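Local atomic coordinates of CymD (PDB entry 6Z34), a protein that forms a beta-barrel channel of the FadL family in the outer membrane of Pseudomonas putida, probably for the uptake of monoaromatic hydrocarbons. Residues Asp299-Tyr304 with Thr336-Leu341; Val357-Leu362 with Ser375-Ser380. One frame throughout, in Å; residues are numbered along the deposited sequence.

Contact 1: Asp299-Tyr304 with Thr336-Leu341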
loop_
_atom_site.group_PDB
_atom_site.type_symbol
_atom_site.label_atom_id
_atom_site.label_comp_id
_atom_site.label_asym_id
_atom_site.label_seq_id
_atom_site.Cartn_x
_atom_site.Cartn_y
_atom_site.Cartn_z
ATOM N N ASP A 299 16.024 7.960 -4.734
ATOM C CA ASP A 299 15.487 6.749 -5.346
ATOM C C ASP A 299 14.563 7.101 -6.498
ATOM O O ASP A 299 13.862 8.122 -6.478
ATOM C CB ASP A 299 14.710 5.875 -4.349
ATOM C CG ASP A 299 15.612 5.214 -3.306
ATOM O OD1 ASP A 299 16.808 5.566 -3.208
ATOM O OD2 ASP A 299 15.132 4.299 -2.609
ATOM N N TYR A 300 14.566 6.232 -7.500
ATOM C CA TYR A 300 13.656 6.329 -8.622
ATOM C C TYR A 300 12.847 5.051 -8.679
ATOM O O TYR A 300 13.409 3.956 -8.574
ATOM C CB TYR A 300 14.380 6.516 -9.947
ATOM C CG TYR A 300 13.453 6.228 -11.102
ATOM C CD1 TYR A 300 12.477 7.142 -11.468
ATOM C CD2 TYR A 300 13.532 5.032 -11.809
ATOM C CE1 TYR A 300 11.624 6.892 -12.519
ATOM C CE2 TYR A 300 12.683 4.768 -12.856
ATOM C CZ TYR A 300 11.728 5.702 -13.206
ATOM O OH TYR A 300 10.872 5.458 -14.253
ATOM N N LYS A 301 11.542 5.180 -8.876
ATOM C CA LYS A 301 10.703 3.996 -8.878
ATOM C C LYS A 301 9.649 4.075 -9.974
ATOM O O LYS A 301 8.980 5.099 -10.144
ATOM C CB LYS A 301 10.037 3.795 -7.519
ATOM C CG LYS A 301 8.697 3.168 -7.664
ATOM C CD LYS A 301 8.142 2.706 -6.373
ATOM C CE LYS A 301 7.182 3.708 -5.862
ATOM N NZ LYS A 301 6.336 2.998 -4.887
ATOM N N ARG A 302 9.510 2.975 -10.699
ATOM C CA ARG A 302 8.518 2.800 -11.746
ATOM C C ARG A 302 7.524 1.730 -11.305
ATOM O O ARG A 302 7.919 0.582 -11.059
ATOM C CB ARG A 302 9.202 2.390 -13.046
ATOM C CG ARG A 302 8.260 2.178 -14.185
ATOM C CD ARG A 302 7.885 3.500 -14.791
ATOM N NE ARG A 302 7.245 3.290 -16.079
ATOM C CZ ARG A 302 7.818 3.534 -17.250
ATOM N NH1 ARG A 302 9.054 4.014 -17.300
ATOM N NH2 ARG A 302 7.146 3.301 -18.366
ATOM N N VAL A 303 6.244 2.098 -11.200
ATOM C CA VAL A 303 5.181 1.151 -10.868
ATOM C C VAL A 303 4.462 0.775 -12.157
ATOM O O VAL A 303 4.056 1.652 -12.924
ATOM C CB VAL A 303 4.200 1.737 -9.836
ATOM C CG1 VAL A 303 3.009 0.833 -9.687
ATOM C CG2 VAL A 303 4.868 1.926 -8.477
ATOM N N TYR A 304 4.300 -0.525 -12.399
ATOM C CA TYR A 304 3.874 -1.012 -13.709
ATOM C C TYR A 304 2.378 -1.339 -13.702
ATOM O O TYR A 304 1.953 -2.485 -13.835
ATOM C CB TYR A 304 4.705 -2.223 -14.117
ATOM C CG TYR A 304 6.171 -1.923 -14.345
ATOM C CD1 TYR A 304 6.607 -1.337 -15.525
ATOM C CD2 TYR A 304 7.122 -2.228 -13.370
ATOM C CE1 TYR A 304 7.949 -1.063 -15.735
ATOM C CE2 TYR A 304 8.465 -1.955 -13.569
ATOM C CZ TYR A 304 8.869 -1.374 -14.754
ATOM O OH TYR A 304 10.193 -1.096 -14.957
ATOM N N THR A 336 3.512 4.547 -13.376
ATOM C CA THR A 336 3.799 5.669 -12.496
ATOM C C THR A 336 5.293 5.716 -12.232
ATOM O O THR A 336 5.929 4.674 -12.049
ATOM C CB THR A 336 3.030 5.553 -11.172
ATOM O OG1 THR A 336 1.628 5.446 -11.448
ATOM C CG2 THR A 336 3.243 6.783 -10.321
ATOM N N ASN A 337 5.854 6.922 -12.265
ATOM C CA ASN A 337 7.211 7.175 -11.795
ATOM C C ASN A 337 7.144 7.868 -10.449
ATOM O O ASN A 337 6.270 8.710 -10.209
ATOM C CB ASN A 337 8.009 8.053 -12.753
ATOM C CG ASN A 337 8.227 7.405 -14.082
ATOM O OD1 ASN A 337 9.173 6.651 -14.265
ATOM N ND2 ASN A 337 7.375 7.722 -15.035
ATOM N N VAL A 338 8.067 7.506 -9.571
ATOM C CA VAL A 338 8.221 8.181 -8.296
ATOM C C VAL A 338 9.688 8.508 -8.108
ATOM O O VAL A 338 10.564 7.683 -8.397
ATOM C CB VAL A 338 7.691 7.334 -7.122
ATOM C CG1 VAL A 338 7.841 8.105 -5.827
ATOM C CG2 VAL A 338 6.230 6.961 -7.355
ATOM N N TYR A 339 9.947 9.718 -7.638
ATOM C CA TYR A 339 11.283 10.164 -7.289
ATOM C C TYR A 339 11.280 10.521 -5.817
ATOM O O TYR A 339 10.415 11.286 -5.375
ATOM C CB TYR A 339 11.703 11.371 -8.118
ATOM C CG TYR A 339 11.611 11.165 -9.605
ATOM C CD1 TYR A 339 12.677 10.629 -10.320
ATOM C CD2 TYR A 339 10.466 11.537 -10.306
ATOM C CE1 TYR A 339 12.602 10.457 -11.696
ATOM C CE2 TYR A 339 10.380 11.371 -11.678
ATOM C CZ TYR A 339 11.449 10.828 -12.365
ATOM O OH TYR A 339 11.360 10.654 -13.722
ATOM N N SER A 340 12.250 9.980 -5.073
ATOM C CA SER A 340 12.390 10.193 -3.634
ATOM C C SER A 340 13.774 10.752 -3.312
ATOM O O SER A 340 14.791 10.195 -3.738
ATOM C CB SER A 340 12.181 8.882 -2.851
ATOM O OG SER A 340 10.863 8.380 -2.975
ATOM N N LEU A 341 13.808 11.807 -2.498
ATOM C CA LEU A 341 15.040 12.488 -2.126
ATOM C C LEU A 341 14.958 12.875 -0.659
ATOM O O LEU A 341 14.041 13.607 -0.273
ATOM C CB LEU A 341 15.252 13.742 -2.993
ATOM C CG LEU A 341 16.404 14.706 -2.674
ATOM C CD1 LEU A 341 17.780 14.005 -2.681
ATOM C CD2 LEU A 341 16.397 15.903 -3.655
#

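Contact 2: Val357-Leu362 with Ser375-Ser380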
loop_
_atom_site.group_PDB
_atom_site.type_symbol
_atom_site.label_atom_id
_atom_site.label_comp_id
_atom_site.label_asym_id
_atom_site.label_seq_id
_atom_site.Cartn_x
_atom_site.Cartn_y
_atom_site.Cartn_z
ATOM N N VAL A 357 11.749 14.876 0.154
ATOM C CA VAL A 357 10.803 15.324 -0.853
ATOM C C VAL A 357 10.389 14.122 -1.684
ATOM O O VAL A 357 11.219 13.279 -2.040
ATOM C CB VAL A 357 11.402 16.421 -1.757
ATOM C CG1 VAL A 357 10.400 16.842 -2.806
ATOM C CG2 VAL A 357 11.811 17.614 -0.935
ATOM N N HIS A 358 9.109 14.067 -2.024
ATOM C CA HIS A 358 8.535 12.955 -2.759
ATOM C C HIS A 358 7.737 13.505 -3.939
ATOM O O HIS A 358 6.988 14.474 -3.780
ATOM C CB HIS A 358 7.671 12.141 -1.804
ATOM C CG HIS A 358 6.954 11.008 -2.445
ATOM N ND1 HIS A 358 5.651 11.104 -2.880
ATOM C CD2 HIS A 358 7.356 9.749 -2.725
ATOM C CE1 HIS A 358 5.281 9.950 -3.402
ATOM N NE2 HIS A 358 6.294 9.108 -3.312
ATOM N N TYR A 359 7.913 12.910 -5.122
ATOM C CA TYR A 359 7.244 13.379 -6.339
ATOM C C TYR A 359 6.818 12.174 -7.166
ATOM O O TYR A 359 7.664 11.414 -7.658
ATOM C CB TYR A 359 8.148 14.299 -7.158
ATOM C CG TYR A 359 7.564 14.776 -8.482
ATOM C CD1 TYR A 359 7.626 13.980 -9.630
ATOM C CD2 TYR A 359 6.973 16.025 -8.591
ATOM C CE1 TYR A 359 7.112 14.416 -10.832
ATOM C CE2 TYR A 359 6.451 16.464 -9.794
ATOM C CZ TYR A 359 6.521 15.655 -10.904
ATOM O OH TYR A 359 5.993 16.101 -12.091
ATOM N N ALA A 360 5.510 12.017 -7.341
ATOM C CA ALA A 360 4.926 10.920 -8.099
ATOM C C ALA A 360 4.147 11.478 -9.285
ATOM O O ALA A 360 3.437 12.482 -9.163
ATOM C CB ALA A 360 4.014 10.077 -7.217
ATOM N N GLN A 361 4.288 10.833 -10.436
ATOM C CA GLN A 361 3.680 11.325 -11.662
ATOM C C GLN A 361 3.529 10.167 -12.635
ATOM O O GLN A 361 4.336 9.234 -12.634
ATOM C CB GLN A 361 4.528 12.441 -12.283
ATOM C CG GLN A 361 4.099 12.882 -13.660
ATOM C CD GLN A 361 2.744 13.545 -13.644
ATOM O OE1 GLN A 361 1.706 12.878 -13.642
ATOM N NE2 GLN A 361 2.746 14.870 -13.616
ATOM N N LEU A 362 2.489 10.234 -13.466
ATOM C CA LEU A 362 2.298 9.223 -14.495
ATOM C C LEU A 362 3.488 9.218 -15.454
ATOM O O LEU A 362 4.334 10.119 -15.458
ATOM C CB LEU A 362 0.979 9.445 -15.233
ATOM C CG LEU A 362 -0.233 9.530 -14.298
ATOM C CD1 LEU A 362 -1.534 9.352 -15.061
ATOM C CD2 LEU A 362 -0.146 8.514 -13.184
ATOM N N SER A 375 -1.431 14.879 -16.637
ATOM C CA SER A 375 -1.959 14.573 -15.318
ATOM C C SER A 375 -1.240 15.429 -14.290
ATOM O O SER A 375 -0.058 15.742 -14.445
ATOM C CB SER A 375 -1.777 13.093 -14.982
ATOM O OG SER A 375 -0.539 12.880 -14.323
ATOM N N THR A 376 -1.963 15.805 -13.236
ATOM C CA THR A 376 -1.348 16.554 -12.144
ATOM C C THR A 376 -0.523 15.611 -11.287
ATOM O O THR A 376 -1.009 14.539 -10.919
ATOM C CB THR A 376 -2.399 17.239 -11.279
ATOM O OG1 THR A 376 -3.185 18.118 -12.096
ATOM C CG2 THR A 376 -1.727 18.035 -10.159
ATOM N N PRO A 377 0.717 15.958 -10.961
ATOM C CA PRO A 377 1.529 15.090 -10.104
ATOM C C PRO A 377 1.178 15.280 -8.635
ATOM O O PRO A 377 0.599 16.282 -8.220
ATOM C CB PRO A 377 2.959 15.563 -10.388
ATOM C CG PRO A 377 2.794 16.994 -10.648
ATOM C CD PRO A 377 1.454 17.164 -11.364
ATOM N N THR A 378 1.534 14.291 -7.839
ATOM C CA THR A 378 1.394 14.419 -6.399
ATOM C C THR A 378 2.770 14.668 -5.801
ATOM O O THR A 378 3.731 13.978 -6.145
ATOM C CB THR A 378 0.736 13.184 -5.789
ATOM O OG1 THR A 378 0.902 13.208 -4.365
ATOM C CG2 THR A 378 1.318 11.915 -6.369
ATOM N N THR A 379 2.868 15.691 -4.960
ATOM C CA THR A 379 4.108 16.038 -4.286
ATOM C C THR A 379 3.917 15.906 -2.780
ATOM O O THR A 379 2.826 16.147 -2.255
ATOM C CB THR A 379 4.553 17.461 -4.611
ATOM O OG1 THR A 379 3.551 18.381 -4.164
ATOM C CG2 THR A 379 4.770 17.645 -6.129
ATOM N N SER A 380 4.978 15.510 -2.082
ATOM C CA SER A 380 4.896 15.455 -0.632
ATOM C C SER A 380 6.229 15.866 -0.034
ATOM O O SER A 380 7.287 15.581 -0.599
ATOM C CB SER A 380 4.485 14.064 -0.145
ATOM O OG SER A 380 5.611 13.270 0.149
#

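Contact 1: Asp299-Tyr304 with Thr336-Leu341
Lys301 O accepts the amide of Val338, with Val338 N at 2.6 Å, and Asn337 CA adds a weaker C-H...O contact to the same oxygen at 3.2 Å. Lys301 N returns a bond to Val338 O, and similar reciprocal pairs join Asp299 with Ser340 and Val303 with Thr336, giving a regular antiparallel ladder of six bonds. On the face carrying Tyr300, Arg302, Asn337 and Tyr339, the Tyr300 and Tyr339 side chains run alongside each other. Tyr300 CD1 comes within 3.3 Å of Tyr339 CE1, with the ring planes inclined obliquely, at 44°. An alanine in place of Tyr339 would probably leave the Tyr300 ring without this neighbour and open a gap beside it. On the other face the lysine chain bends at chi3 (99°), which brings Lys301 CE to 3.7 Å from Val338 CG2. Here Asp299 OD2 accepts from the backbone amides of Gly20 and Ala21, while Ser340 OG bonds to Gly17 O, consistent with this face looking inward at the N-terminal segment that plugs FadL-type barrels. The pair sits mid-wall: Tyr300 and Arg302 bond through their backbones to strand 281-289, and Asn337 and Tyr339 to strand 351-362.

Contact 2: Val357-Leu362 with Ser375-Ser380
Ala360 and Thr378 meet as an antiparallel hydrogen-bonded pair in the wall of the FadL-type beta-barrel, just where strand 378-388 begins after a loop. Ala360 N points straight at Thr378 O over 2.9 Å, with an N-H...O angle of 180°, and Thr378 N answers by bonding to Ala360 O. Beside these bonds the packing is tight, for Ala360 CB lies only 3.4 Å from Thr378 CG2. That methyl sits between the backbone N and the carbonyl carbon, because Thr378 OG1 is anti to its own N (chi1 166°). Two residues along, at the next hydrogen-bonded pair, His358 and Ser380 exchange backbone bonds as well, and Ser380 OG rests 3.1 Å from His358 CB on the same face of the sheet.

Tyr359 projects from the other face. The far end of its ring packs on the proline that precedes the strand, with Tyr359 CZ 3.6 Å from Pro377 CB. The methyl Thr379 CG2 approaches the ring nearer its base, at Tyr359 CD2. Where the ladder gives way to the loop, a side chain takes over: Gln361 bends at chi2, and as modelled its amide nitrogen NE2 donates to Ser375 O over 3.1 Å, from above the plane of that carbonyl. The same Gln361 NE2 lies 3.3 Å from Pro377 CB, although the setting of this amide is less certain than that of the backbone around it.

A second shell holds these partners in place. On the flank of strand 336-347, the Val338 and Ser340 side chains touch His358. On the opposite flank, Thr379 bonds through its backbone to Phe403, whose carbonyl oxygen also takes a weak hydrogen bond from Thr378 OG1.

Read from the N terminus, contact 1 comes first: after strand 294-303 the chain leaves the wall, and about thirty residues later, having formed the short strands 313-318 and 324-328, it returns as strand 336-347, closing a long excursion. A short turn then leads into strand 351-362, and contact 2 closes a second, shorter loop, partly unmodelled, as 375-380 comes back alongside. The contacts therefore follow in series, neither nested nor crossed. Strands 336-347 and 351-362 fuse them into four adjacent wall strands, through probable hydrogen bonds from Asn337 N to Gln361 O (2.8 Å) and from Val357 N to Leu341 O (2.7 Å).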